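Local coordinates for ABC transporter periplasmic-binding protein YtfQ (Mycobacterium smegmatis, PDB 6HB0) that probably binds a carbohydrate, most likely L-arabinofuranose, outside the membrane and hands it to an ABC transporter for uptake, at residues G221-I226 / D254-Y259; N149-E154 / E199-S204; G88-L93 / D111-D116; E62-A67 / S82-T87; V76-F81 / D273-V278. All coordinates share one frame; numbering follows the deposited sequence.

Contact 1. Residues G221-I226 / D254-Y259; sequences GAMEAI and DGKFNY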
# COMPACT_ATOMS: atom_id res chain seq x y z
N GLY A 221 -7.56 -17.51 1.78
CA GLY A 221 -7.35 -18.86 1.27
C GLY A 221 -6.85 -19.79 2.35
O GLY A 221 -7.37 -20.90 2.49
N ALA A 222 -5.86 -19.31 3.08
CA ALA A 222 -5.20 -20.04 4.17
C ALA A 222 -6.19 -20.41 5.24
O ALA A 222 -6.19 -21.51 5.71
CB ALA A 222 -4.07 -19.21 4.75
N MET A 223 -7.02 -19.46 5.61
CA MET A 223 -8.10 -19.65 6.57
C MET A 223 -9.00 -20.83 6.14
O MET A 223 -9.35 -21.68 6.95
CB MET A 223 -8.87 -18.32 6.64
CG MET A 223 -10.11 -18.26 7.46
SD MET A 223 -11.01 -16.71 7.11
CE MET A 223 -12.16 -17.26 5.85
N GLU A 224 -9.36 -20.91 4.87
CA GLU A 224 -10.15 -22.04 4.38
C GLU A 224 -9.41 -23.34 4.43
O GLU A 224 -10.02 -24.37 4.68
CB GLU A 224 -10.60 -21.80 2.95
CG GLU A 224 -11.65 -20.73 2.81
CD GLU A 224 -12.04 -20.49 1.35
OE1 GLU A 224 -11.75 -21.35 0.47
OE2 GLU A 224 -12.65 -19.42 1.08
N ALA A 225 -8.09 -23.33 4.17
CA ALA A 225 -7.30 -24.56 4.24
C ALA A 225 -7.22 -25.05 5.68
O ALA A 225 -7.28 -26.25 5.95
CB ALA A 225 -5.91 -24.37 3.68
N ILE A 226 -7.08 -24.10 6.58
CA ILE A 226 -6.98 -24.41 7.99
C ILE A 226 -8.28 -25.03 8.46
O ILE A 226 -8.25 -26.04 9.18
CB ILE A 226 -6.62 -23.14 8.82
CG1 ILE A 226 -5.20 -22.73 8.48
CG2 ILE A 226 -6.62 -23.43 10.32
CD1 ILE A 226 -4.82 -21.36 8.92
N ASP A 254 -14.68 -11.65 12.65
CA ASP A 254 -15.12 -13.01 12.99
C ASP A 254 -14.10 -13.82 13.84
O ASP A 254 -14.38 -14.97 14.14
CB ASP A 254 -15.44 -13.82 11.72
CG ASP A 254 -16.61 -13.24 10.92
OD1 ASP A 254 -17.34 -12.36 11.43
OD2 ASP A 254 -16.77 -13.65 9.75
N GLY A 255 -12.94 -13.26 14.17
CA GLY A 255 -11.90 -13.98 14.92
C GLY A 255 -11.11 -15.02 14.12
O GLY A 255 -10.38 -15.76 14.68
N LYS A 256 -11.20 -15.01 12.82
CA LYS A 256 -10.47 -15.98 11.97
C LYS A 256 -9.10 -15.46 11.53
O LYS A 256 -8.26 -16.26 11.18
CB LYS A 256 -11.33 -16.31 10.77
CG LYS A 256 -12.63 -16.92 11.25
CD LYS A 256 -13.35 -17.57 10.10
CE LYS A 256 -14.58 -18.31 10.58
NZ LYS A 256 -15.15 -18.97 9.38
N PHE A 257 -8.93 -14.15 11.48
CA PHE A 257 -7.62 -13.51 11.42
C PHE A 257 -7.40 -12.92 12.82
O PHE A 257 -8.33 -12.76 13.59
CB PHE A 257 -7.58 -12.33 10.44
CG PHE A 257 -7.46 -12.66 8.99
CD1 PHE A 257 -7.73 -13.91 8.48
CD2 PHE A 257 -7.15 -11.63 8.10
CE1 PHE A 257 -7.64 -14.15 7.12
CE2 PHE A 257 -7.04 -11.86 6.74
CZ PHE A 257 -7.29 -13.11 6.25
N ASN A 258 -6.15 -12.60 13.15
CA ASN A 258 -5.82 -11.98 14.42
C ASN A 258 -5.33 -10.56 14.29
O ASN A 258 -5.46 -9.77 15.23
CB ASN A 258 -4.77 -12.84 15.11
CG ASN A 258 -5.27 -14.28 15.28
OD1 ASN A 258 -5.17 -15.09 14.37
ND2 ASN A 258 -5.90 -14.56 16.41
N TYR A 259 -4.72 -10.21 13.14
CA TYR A 259 -4.19 -8.88 13.00
C TYR A 259 -4.03 -8.53 11.52
O TYR A 259 -3.61 -9.39 10.70
CB TYR A 259 -2.86 -8.77 13.71
CG TYR A 259 -2.39 -7.36 14.02
CD1 TYR A 259 -3.09 -6.56 14.92
CD2 TYR A 259 -1.25 -6.85 13.44
CE1 TYR A 259 -2.67 -5.26 15.20
CE2 TYR A 259 -0.82 -5.57 13.73
CZ TYR A 259 -1.54 -4.80 14.63
OH TYR A 259 -1.08 -3.56 14.88
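A Met-aromatic contact, Met223 against Phe257, ties helix 216-228 to the loop that leads from helix 246-253 into strand 259-263. The Met223 chain leaves the helix with CG anti to the backbone N (chi1 175°) and stays extended at the next torsion (chi2 -168°), which carries the sulfur out to the loop; the bend at chi3 turns only the terminal methyl. The thioether thus comes to lie in the corner formed by the Lys256 methylenes and the Phe257 ring. Its SD lies 3.7 Å from Lys256 CB and 3.9 Å from Lys256 CD, and Met223 CG adds a contact of 4.0 Å with the same Lys256 CB. The two chains cross obliquely. On the ring, Met223 SD approaches Phe257 CE1 at 4.2 Å; it stands 5.3 Å from the centroid of Phe257, 60° off the ring normal, an oblique approach.

Gly255, with positive phi, ends helix 246-253 in a Schellman motif, and Lys256 follows directly. Beyond the sulfur, Lys256 stays extended and its NZ forms a salt bridge with Glu227 of the same helix 216-228. Phe257 is further packed by Ile239 and Ala241 of strand 238-242 and by Ala251 and Leu252 of helix 246-253. The contact is therefore largely dispersive, with no polar bond between the segments, while the lysine charge is dealt with one turn further along.

Contact 2. Residues N149-E154 / E199-S204; sequences NIVQLE and EAFLKS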
# COMPACT_ATOMS: atom_id res chain seq x y z
N ASN A 149 6.55 -21.27 15.41
CA ASN A 149 6.74 -21.61 14.02
C ASN A 149 5.82 -20.78 13.13
O ASN A 149 4.59 -20.87 13.23
CB ASN A 149 6.53 -23.09 13.81
CG ASN A 149 7.67 -23.94 14.43
OD1 ASN A 149 8.72 -23.46 14.75
ND2 ASN A 149 7.43 -25.19 14.53
N ILE A 150 6.43 -19.98 12.29
CA ILE A 150 5.72 -19.07 11.40
C ILE A 150 5.80 -19.65 10.00
O ILE A 150 6.87 -20.09 9.59
CB ILE A 150 6.40 -17.70 11.38
CG1 ILE A 150 6.41 -17.09 12.79
CG2 ILE A 150 5.67 -16.75 10.41
CD1 ILE A 150 7.35 -15.90 12.90
N VAL A 151 4.68 -19.68 9.29
CA VAL A 151 4.74 -19.92 7.87
C VAL A 151 4.34 -18.65 7.14
O VAL A 151 3.51 -17.89 7.62
CB VAL A 151 3.93 -21.12 7.44
CG1 VAL A 151 4.43 -22.37 8.18
CG2 VAL A 151 2.42 -20.90 7.56
N GLN A 152 4.95 -18.41 5.98
CA GLN A 152 4.73 -17.20 5.24
C GLN A 152 4.21 -17.45 3.85
O GLN A 152 4.80 -18.20 3.06
CB GLN A 152 6.03 -16.40 5.19
CG GLN A 152 5.93 -15.09 4.41
CD GLN A 152 7.08 -14.10 4.63
OE1 GLN A 152 7.01 -12.95 4.19
NE2 GLN A 152 8.16 -14.56 5.26
N LEU A 153 3.10 -16.83 3.54
CA LEU A 153 2.52 -16.88 2.18
C LEU A 153 3.00 -15.61 1.50
O LEU A 153 2.59 -14.50 1.85
CB LEU A 153 1.01 -16.95 2.27
CG LEU A 153 0.43 -18.16 3.00
CD1 LEU A 153 -1.07 -18.00 3.21
CD2 LEU A 153 0.69 -19.42 2.19
N GLU A 154 3.94 -15.77 0.55
CA GLU A 154 4.50 -14.65 -0.12
C GLU A 154 3.69 -14.28 -1.35
O GLU A 154 3.03 -15.13 -1.95
CB GLU A 154 5.91 -14.96 -0.62
CG GLU A 154 6.84 -15.48 0.43
CD GLU A 154 8.15 -15.99 -0.20
OE1 GLU A 154 8.47 -15.63 -1.36
OE2 GLU A 154 8.87 -16.73 0.50
N GLU A 199 -2.30 -25.54 2.33
CA GLU A 199 -2.50 -27.02 2.38
C GLU A 199 -1.15 -27.69 2.40
O GLU A 199 -0.91 -28.59 3.19
CB GLU A 199 -3.31 -27.55 1.17
CG GLU A 199 -4.81 -27.23 1.18
CD GLU A 199 -5.45 -27.30 -0.24
OE1 GLU A 199 -4.81 -27.88 -1.18
OE2 GLU A 199 -6.58 -26.78 -0.42
N ALA A 200 -0.25 -27.23 1.54
CA ALA A 200 1.08 -27.80 1.48
C ALA A 200 1.82 -27.64 2.81
O ALA A 200 2.52 -28.53 3.25
CB ALA A 200 1.90 -27.16 0.38
N PHE A 201 1.70 -26.47 3.43
CA PHE A 201 2.37 -26.20 4.69
C PHE A 201 1.83 -27.13 5.79
O PHE A 201 2.60 -27.61 6.63
CB PHE A 201 2.14 -24.75 5.13
CG PHE A 201 2.90 -23.71 4.37
CD1 PHE A 201 3.98 -24.02 3.56
CD2 PHE A 201 2.56 -22.38 4.52
CE1 PHE A 201 4.72 -23.05 2.94
CE2 PHE A 201 3.28 -21.40 3.87
CZ PHE A 201 4.38 -21.74 3.11
N LEU A 202 0.53 -27.30 5.84
CA LEU A 202 -0.14 -28.17 6.81
C LEU A 202 0.34 -29.63 6.66
O LEU A 202 0.37 -30.37 7.64
CB LEU A 202 -1.65 -28.11 6.66
CG LEU A 202 -2.31 -26.80 7.16
CD1 LEU A 202 -3.70 -26.63 6.53
CD2 LEU A 202 -2.38 -26.72 8.67
N LYS A 203 0.69 -30.03 5.45
CA LYS A 203 1.23 -31.36 5.20
C LYS A 203 2.69 -31.49 5.60
O LYS A 203 3.06 -32.51 6.15
CB LYS A 203 1.04 -31.77 3.73
CG LYS A 203 -0.32 -32.36 3.45
CD LYS A 203 -0.64 -32.36 1.96
CE LYS A 203 -2.13 -32.58 1.71
NZ LYS A 203 -2.61 -31.78 0.55
N SER A 204 3.49 -30.46 5.33
CA SER A 204 4.94 -30.52 5.49
C SER A 204 5.42 -30.08 6.88
O SER A 204 6.53 -30.39 7.27
CB SER A 204 5.60 -29.63 4.45
OG SER A 204 5.52 -28.27 4.86
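Phe201 and Val151 make the tight part of this contact: Val151 CG2 comes to 3.4 Å from Phe201 CD2, and Val151 CB to 3.5 Å from the same ring carbon. Val151 thereby lays its CB and CG2 against the CD2-CE2 side of the ring. With CG anti to its carbonyl carbon (chi1 -74°), Phe201 sends the ring from the helix onto the strand, where Leu153 CD2 meets Phe201 CE2 at 3.7 Å. The far rim of the ring runs up to the backbone, and Gln152 O lies in the ring plane, 3.6 Å from Phe201 CZ; an oxygen there would suit the slightly positive hydrogens of an aromatic edge.

The outer side of the helix is loose. Lys203 is exposed there and adds nothing to the strand, and Gln152 turns its own side chain away, where its OE1 accepts a hydrogen bond from Gln214 NE2.

Strand 149-154 and helix 199-204 run close to antiparallel, at 153°, with their axes 10.1 Å apart. Helix 191-204 belongs to the crossover between parallel strands 179-186 and 210-213, which flank strand 148-154. Phe201 also touches Ala183 of one neighbour, while Leu153 packs on Val211 of the other and on Ala222 of helix 216-228.

Contact 3. Residues G88-L93 / D111-D116; sequences GWDAVL and DTQDTD. With ZN (zinc ion), chain H.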
# COMPACT_ATOMS: atom_id res chain seq x y z
N GLY A 88 14.19 6.26 -16.33
CA GLY A 88 14.07 6.87 -17.62
C GLY A 88 13.30 8.18 -17.63
O GLY A 88 12.85 8.63 -18.68
N TRP A 89 13.20 8.82 -16.48
CA TRP A 89 12.52 10.09 -16.38
C TRP A 89 13.42 11.30 -16.43
O TRP A 89 12.90 12.43 -16.48
CB TRP A 89 11.71 10.14 -15.08
CG TRP A 89 10.79 9.01 -14.94
CD1 TRP A 89 10.95 7.89 -14.17
CD2 TRP A 89 9.58 8.84 -15.66
NE1 TRP A 89 9.89 7.04 -14.37
CE2 TRP A 89 9.04 7.61 -15.28
CE3 TRP A 89 8.88 9.64 -16.56
CZ2 TRP A 89 7.84 7.16 -15.74
CZ3 TRP A 89 7.69 9.16 -17.06
CH2 TRP A 89 7.18 7.96 -16.63
N ASP A 90 14.73 11.13 -16.37
CA ASP A 90 15.60 12.29 -16.14
C ASP A 90 15.48 13.35 -17.22
O ASP A 90 15.49 14.54 -16.91
CB ASP A 90 17.06 11.89 -15.96
CG ASP A 90 17.34 11.28 -14.61
OD1 ASP A 90 16.41 11.19 -13.76
OD2 ASP A 90 18.51 10.86 -14.41
N ALA A 91 15.34 12.93 -18.47
CA ALA A 91 15.22 13.85 -19.59
C ALA A 91 13.95 14.69 -19.49
O ALA A 91 14.02 15.93 -19.55
CB ALA A 91 15.23 13.12 -20.90
N VAL A 92 12.80 14.05 -19.37
CA VAL A 92 11.58 14.85 -19.25
C VAL A 92 11.53 15.71 -17.97
O VAL A 92 10.99 16.84 -17.94
CB VAL A 92 10.34 13.99 -19.45
CG1 VAL A 92 9.99 13.18 -18.21
CG2 VAL A 92 9.15 14.86 -19.80
N LEU A 93 12.14 15.22 -16.91
CA LEU A 93 12.28 15.99 -15.67
C LEU A 93 13.21 17.20 -15.82
O LEU A 93 13.03 18.20 -15.15
CB LEU A 93 12.74 15.09 -14.54
CG LEU A 93 11.66 14.07 -14.08
CD1 LEU A 93 12.16 13.20 -12.94
CD2 LEU A 93 10.35 14.68 -13.70
N ASP A 111 14.26 6.04 -9.89
CA ASP A 111 15.72 6.06 -9.89
C ASP A 111 16.09 7.30 -10.69
O ASP A 111 15.58 7.50 -11.80
CB ASP A 111 16.28 4.88 -10.70
CG ASP A 111 16.14 3.51 -10.02
OD1 ASP A 111 15.82 3.42 -8.80
OD2 ASP A 111 16.37 2.51 -10.75
N THR A 112 16.96 8.13 -10.18
CA THR A 112 17.44 9.24 -10.99
C THR A 112 18.94 9.28 -10.97
O THR A 112 19.54 8.84 -9.98
CB THR A 112 16.90 10.58 -10.49
OG1 THR A 112 17.37 11.64 -11.36
CG2 THR A 112 17.25 10.81 -9.03
N GLN A 113 19.53 9.79 -12.03
CA GLN A 113 20.96 10.07 -12.04
C GLN A 113 21.21 11.60 -11.88
O GLN A 113 22.33 12.05 -12.08
CB GLN A 113 21.60 9.54 -13.32
CG GLN A 113 21.17 8.14 -13.76
CD GLN A 113 21.68 7.07 -12.82
OE1 GLN A 113 22.84 7.11 -12.39
NE2 GLN A 113 20.83 6.11 -12.50
N ASP A 114 20.18 12.40 -11.58
CA ASP A 114 20.30 13.87 -11.54
C ASP A 114 19.93 14.28 -10.14
O ASP A 114 19.51 13.46 -9.31
CB ASP A 114 19.34 14.56 -12.51
CG ASP A 114 19.71 14.35 -13.95
OD1 ASP A 114 20.83 13.83 -14.22
OD2 ASP A 114 18.89 14.71 -14.82
N THR A 115 20.14 15.55 -9.85
CA THR A 115 19.84 16.10 -8.53
C THR A 115 18.64 17.03 -8.65
O THR A 115 18.50 17.81 -9.62
CB THR A 115 21.05 16.86 -7.93
OG1 THR A 115 21.57 17.75 -8.93
CG2 THR A 115 22.13 15.90 -7.49
N ASP A 116 17.75 16.95 -7.66
CA ASP A 116 16.64 17.91 -7.53
C ASP A 116 15.83 17.97 -8.85
O ASP A 116 15.59 19.06 -9.44
CB ASP A 116 17.15 19.29 -7.13
CG ASP A 116 17.84 19.32 -5.73
OD1 ASP A 116 17.64 18.40 -4.88
OD2 ASP A 116 18.59 20.29 -5.48
ZN ZN H . 21.50 13.23 -16.15
O HOH W 1 14.56 8.91 -13.73
O HOH W 2 20.09 11.23 -16.33
O HOH W 3 23.14 12.44 -14.80
O HOH W 4 20.10 14.08 -16.86
O HOH W 5 22.35 15.24 -15.91
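The carboxylate of Asp90 has the Thr112 hydroxyl and the Asp114 carboxylate on one face and a water on the other, while the backbone N-H of Gln113 and a zinc-bound water come to OD2 near the plane. Thr112 OG1 donates to Asp90 OD1 over 2.6 Å, from 36° out of the carboxylate plane. Gln113 N reaches Asp90 OD2 at 2.8 Å, using the syn lone pair, on the side of the other oxygen, with an N-H...O angle of 157°. The water on the face opposite Thr112 donates to Asp90 OD1 and Asp111 O while accepting from Trp89 N.

Thr112 holds its OG1 anti to the backbone N (chi1 -178°), and the hydroxyl also accepts from Asp114 N at 2.9 Å, an ST turn. Asp114 lays its carboxylate over that of Asp90, the planes only modestly inclined, with Asp114 OD2 3.5 Å from Asp90 CB. Asp114 OD1 binds a zinc ion at 2.1 Å, and four waters fill the other observed positions. One of these donates to Asp90 OD2, so Asp90 sits in the second shell of this zinc ion; another donates to Gln113 O. Asp90 OD2 and Asp114 OD2 lie only 3.9 Å apart, a closeness that the zinc and the donors around Asp90 probably ease.

Asp114 OD2 also accepts from Gln94 of helix 90-98, and Asp111 pairs with Arg86. The contact thus pins the loop between strands 103-106 and 120-122 to the N-terminal part of helix 90-98, while Trp89 packs on Gln61 and Ile65 of helix 61-73 and meets the ring of Phe81.

Contact 4. Residues E62-A67 / S82-T87; sequences EKQISA and SPVVRT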
# COMPACT_ATOMS: atom_id res chain seq x y z
N GLU A 62 6.10 6.05 -22.65
CA GLU A 62 6.25 7.11 -23.66
C GLU A 62 5.02 8.02 -23.66
O GLU A 62 5.15 9.21 -23.83
CB GLU A 62 6.56 6.54 -25.07
CG GLU A 62 7.80 5.60 -25.12
CD GLU A 62 9.15 6.28 -25.40
OE1 GLU A 62 9.71 6.06 -26.52
OE2 GLU A 62 9.68 6.98 -24.50
N LYS A 63 3.85 7.45 -23.40
CA LYS A 63 2.62 8.20 -23.26
C LYS A 63 2.56 9.02 -21.95
O LYS A 63 2.01 10.09 -21.93
CB LYS A 63 1.46 7.21 -23.34
CG LYS A 63 0.11 7.89 -23.53
CD LYS A 63 -0.75 7.24 -24.62
CE LYS A 63 -2.15 7.86 -24.67
NZ LYS A 63 -3.18 6.88 -25.12
N GLN A 64 3.15 8.53 -20.85
CA GLN A 64 3.30 9.37 -19.67
C GLN A 64 4.25 10.54 -19.92
O GLN A 64 3.98 11.65 -19.54
CB GLN A 64 3.76 8.49 -18.51
CG GLN A 64 3.48 9.06 -17.15
CD GLN A 64 3.34 7.97 -16.11
OE1 GLN A 64 4.16 7.03 -16.10
NE2 GLN A 64 2.38 8.11 -15.19
N ILE A 65 5.37 10.29 -20.59
CA ILE A 65 6.28 11.33 -20.97
C ILE A 65 5.59 12.37 -21.88
O ILE A 65 5.80 13.58 -21.68
CB ILE A 65 7.56 10.76 -21.62
CG1 ILE A 65 8.42 10.10 -20.55
CG2 ILE A 65 8.37 11.83 -22.35
CD1 ILE A 65 9.54 9.22 -21.09
N SER A 66 4.75 11.94 -22.81
CA SER A 66 3.97 12.87 -23.64
C SER A 66 3.00 13.70 -22.80
O SER A 66 2.88 14.90 -22.98
CB SER A 66 3.17 12.13 -24.73
OG SER A 66 4.09 11.49 -25.59
N ALA A 67 2.30 13.05 -21.87
CA ALA A 67 1.38 13.80 -21.01
C ALA A 67 2.15 14.89 -20.23
O ALA A 67 1.73 16.03 -20.15
CB ALA A 67 0.63 12.84 -20.11
N SER A 82 2.37 9.41 -11.31
CA SER A 82 2.56 8.11 -10.74
C SER A 82 3.36 7.31 -11.79
O SER A 82 2.78 6.84 -12.76
CB SER A 82 1.16 7.54 -10.53
OG SER A 82 1.16 6.26 -10.03
N PRO A 83 4.68 7.19 -11.61
CA PRO A 83 5.56 6.62 -12.64
C PRO A 83 5.20 5.18 -12.97
O PRO A 83 5.12 4.35 -12.09
CB PRO A 83 6.96 6.66 -12.01
CG PRO A 83 6.87 7.66 -10.90
CD PRO A 83 5.44 7.69 -10.44
N VAL A 84 4.99 4.87 -14.24
CA VAL A 84 4.68 3.52 -14.64
C VAL A 84 5.90 2.63 -14.41
O VAL A 84 5.75 1.47 -14.13
CB VAL A 84 4.18 3.45 -16.10
CG1 VAL A 84 5.07 4.19 -17.07
CG2 VAL A 84 4.11 2.02 -16.57
N VAL A 85 7.09 3.19 -14.54
CA VAL A 85 8.34 2.50 -14.26
C VAL A 85 9.26 3.41 -13.46
O VAL A 85 9.08 4.64 -13.48
CB VAL A 85 9.09 2.03 -15.55
CG1 VAL A 85 8.30 0.96 -16.28
CG2 VAL A 85 9.44 3.21 -16.43
N ARG A 86 10.24 2.83 -12.79
CA ARG A 86 11.18 3.62 -11.96
C ARG A 86 12.13 4.50 -12.72
O ARG A 86 12.56 5.52 -12.17
CB ARG A 86 12.07 2.71 -11.13
CG ARG A 86 11.41 1.97 -10.00
CD ARG A 86 12.46 1.21 -9.18
NE ARG A 86 13.17 2.11 -8.26
CZ ARG A 86 12.67 2.55 -7.10
NH1 ARG A 86 11.46 2.17 -6.68
NH2 ARG A 86 13.38 3.38 -6.36
N THR A 87 12.51 4.11 -13.93
CA THR A 87 13.67 4.69 -14.60
C THR A 87 13.34 5.34 -15.90
O THR A 87 12.37 5.00 -16.55
CB THR A 87 14.73 3.59 -14.96
OG1 THR A 87 14.94 2.76 -13.84
CG2 THR A 87 16.06 4.24 -15.32
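Gln64 and Val84 reach past one another from facing sides of the contact, and the amide of Gln64 lies along the backbone of the loop. Gln64 OE1 accepts from Val84 N at 3.0 Å; the donor sits in the carbonyl plane of the amide, on a lone pair, and the N-H...O angle is 151°. The other end of the amide gives a second bond, Gln64 NE2 to Ser82 O at 2.8 Å. This one is less regular: the nitrogen stands 54° above the carbonyl plane of Ser82, not on a lone pair, and Ser82 O is itself tilted from the plane of the Gln64 amide. CG of Gln64 is anti to the backbone N (chi1 -158°) and the chain continues on an extended course that brings the amide to the backbone of the loop.

The loop follows strand 78-81 and precedes helix 90-98, at the C-terminal edge of the parallel sheet, the edge where proteins of this fold usually place their ligand cleft. Helix 61-73 is the one just before that strand, and Gln64 thus spans a helix and the loop beyond the next strand. Its NE2 has a further acceptor in Ala25 O of strand 21-26. Val84 CG1 comes within 3.1 Å of Gln64 OE1, which makes the fit at this end tight. Ser82 OG is hydrogen-bonded to Asp107 OD2, and Pro83 O accepts from Arg108 NE.

Contact 5. Residues V76-F81 / D273-V278; sequences VDVIAF and DLAKKV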
# COMPACT_ATOMS: atom_id res chain seq x y z
N VAL A 76 0.89 24.48 -16.81
CA VAL A 76 0.36 24.17 -15.49
C VAL A 76 1.35 24.68 -14.44
O VAL A 76 2.52 24.91 -14.73
CB VAL A 76 0.09 22.67 -15.29
CG1 VAL A 76 -0.86 22.12 -16.34
CG2 VAL A 76 1.38 21.89 -15.29
N ASP A 77 0.87 24.85 -13.21
CA ASP A 77 1.69 25.32 -12.12
C ASP A 77 2.53 24.22 -11.47
O ASP A 77 3.62 24.48 -11.01
CB ASP A 77 0.81 25.97 -11.06
CG ASP A 77 0.01 27.19 -11.62
OD1 ASP A 77 0.62 28.09 -12.21
OD2 ASP A 77 -1.21 27.21 -11.49
N VAL A 78 1.98 23.02 -11.45
CA VAL A 78 2.59 21.86 -10.80
C VAL A 78 2.26 20.62 -11.61
O VAL A 78 1.18 20.49 -12.16
CB VAL A 78 2.02 21.66 -9.37
CG1 VAL A 78 2.74 20.52 -8.64
CG2 VAL A 78 2.15 22.94 -8.56
N ILE A 79 3.20 19.70 -11.71
CA ILE A 79 2.98 18.44 -12.39
C ILE A 79 3.21 17.33 -11.35
O ILE A 79 4.19 17.35 -10.58
CB ILE A 79 3.94 18.25 -13.57
CG1 ILE A 79 3.47 19.08 -14.76
CG2 ILE A 79 4.00 16.78 -14.00
CD1 ILE A 79 4.55 19.23 -15.83
N ALA A 80 2.28 16.39 -11.30
CA ALA A 80 2.46 15.23 -10.50
C ALA A 80 2.19 14.04 -11.38
O ALA A 80 1.38 14.10 -12.29
CB ALA A 80 1.53 15.25 -9.30
N PHE A 81 2.89 12.95 -11.10
CA PHE A 81 2.57 11.71 -11.76
C PHE A 81 2.98 10.52 -10.95
O PHE A 81 3.78 10.61 -10.03
CB PHE A 81 3.18 11.65 -13.16
CG PHE A 81 4.68 11.58 -13.20
CD1 PHE A 81 5.45 12.71 -13.00
CD2 PHE A 81 5.33 10.39 -13.58
CE1 PHE A 81 6.81 12.68 -13.09
CE2 PHE A 81 6.71 10.35 -13.68
CZ PHE A 81 7.45 11.50 -13.40
N ASP A 273 -2.13 19.82 -0.84
CA ASP A 273 -1.38 20.68 0.05
C ASP A 273 0.08 20.87 -0.37
O ASP A 273 0.61 21.99 -0.39
CB ASP A 273 -1.46 20.13 1.47
CG ASP A 273 -0.66 20.98 2.42
OD1 ASP A 273 -1.00 22.18 2.56
OD2 ASP A 273 0.33 20.46 2.98
N LEU A 274 0.75 19.79 -0.74
CA LEU A 274 2.08 19.87 -1.29
C LEU A 274 2.15 20.64 -2.60
O LEU A 274 3.10 21.36 -2.84
CB LEU A 274 2.68 18.47 -1.52
CG LEU A 274 2.97 17.80 -0.21
CD1 LEU A 274 2.99 16.28 -0.38
CD2 LEU A 274 4.24 18.31 0.42
N ALA A 275 1.16 20.46 -3.46
CA ALA A 275 1.13 21.20 -4.71
C ALA A 275 1.11 22.72 -4.44
O ALA A 275 1.87 23.49 -5.04
CB ALA A 275 -0.05 20.79 -5.54
N LYS A 276 0.29 23.12 -3.49
CA LYS A 276 0.26 24.54 -3.09
C LYS A 276 1.61 25.02 -2.55
O LYS A 276 2.08 26.09 -2.91
CB LYS A 276 -0.84 24.77 -2.07
CG LYS A 276 -2.19 24.68 -2.69
CD LYS A 276 -3.29 24.79 -1.64
CE LYS A 276 -4.64 24.71 -2.34
NZ LYS A 276 -5.73 24.52 -1.35
N LYS A 277 2.26 24.20 -1.72
CA LYS A 277 3.54 24.57 -1.16
C LYS A 277 4.59 24.73 -2.24
O LYS A 277 5.31 25.74 -2.27
CB LYS A 277 4.01 23.57 -0.12
CG LYS A 277 3.18 23.63 1.14
CD LYS A 277 3.68 22.63 2.15
CE LYS A 277 2.92 22.79 3.46
NZ LYS A 277 3.38 21.66 4.30
N VAL A 278 4.70 23.74 -3.14
CA VAL A 278 5.77 23.81 -4.12
C VAL A 278 5.49 24.93 -5.15
O VAL A 278 6.41 25.55 -5.63
CB VAL A 278 6.08 22.44 -4.79
CG1 VAL A 278 6.53 21.46 -3.74
CG2 VAL A 278 4.92 21.92 -5.59
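Val78 packs both of its methyl groups against one side of helix 269-279. Its CG1, anti to the backbone N (chi1 -175°), lies 4.0 Å from Val278 CG2 and 4.2 Å from Ala275 CB. The second methyl, Val78 CG2, rests 3.6 Å from Ala275 O and also comes to 4.2 Å from Val278 CG2. The branches of Val78 and Val278 cross at about a right angle, while at Ala275 the helix backbone is near enough for its carbonyl to join the packing.

Around this shell, the strand is fixed by its neighbours in the sheet. Val78 forms backbone hydrogen bonds with Thr21 and Gly23 and touches Leu22 of strand 21-26; Ile79 pairs with Ile104 on the other side. On the helix, Leu274 packs on Ile104, Val278 reaches Pro102 and Lys119, and Lys276 NZ bonds to Ala48 O. Facing outward, Lys277 NZ and Asp273 OD2 form a salt bridge of 3.5 Å along the helix.

Between the two segments lie 191 residues that include five of the six strands of the other sheet. A late helix returning to cover the first sheet is what the two-lobed type I periplasmic-binding fold shows, in which the chain passes between the lobes more than once.

Overall arrangement
Contacts 1 and 2 belong to one lobe, built on the sheet that includes strands 148-154 and 238-242; contacts 3, 4 and 5 belong to the other, around strand 78-81. The first pair have centres about 13 Å apart and touch, as where Ala225 meets Glu199. Between the groups, centres stand about 39 to 46 Å apart. Within the second group, Gln64 touches both Phe81 and Trp89. Along the chain contact 4 closes before contact 3 opens, then come contacts 2 and 1; contact 5 encloses contacts 1, 2 and 3 and crosses contact 4, their segments alternating. The separation is consistent with the two-lobed binding-protein fold, in which the ligand usually binds between the lobes.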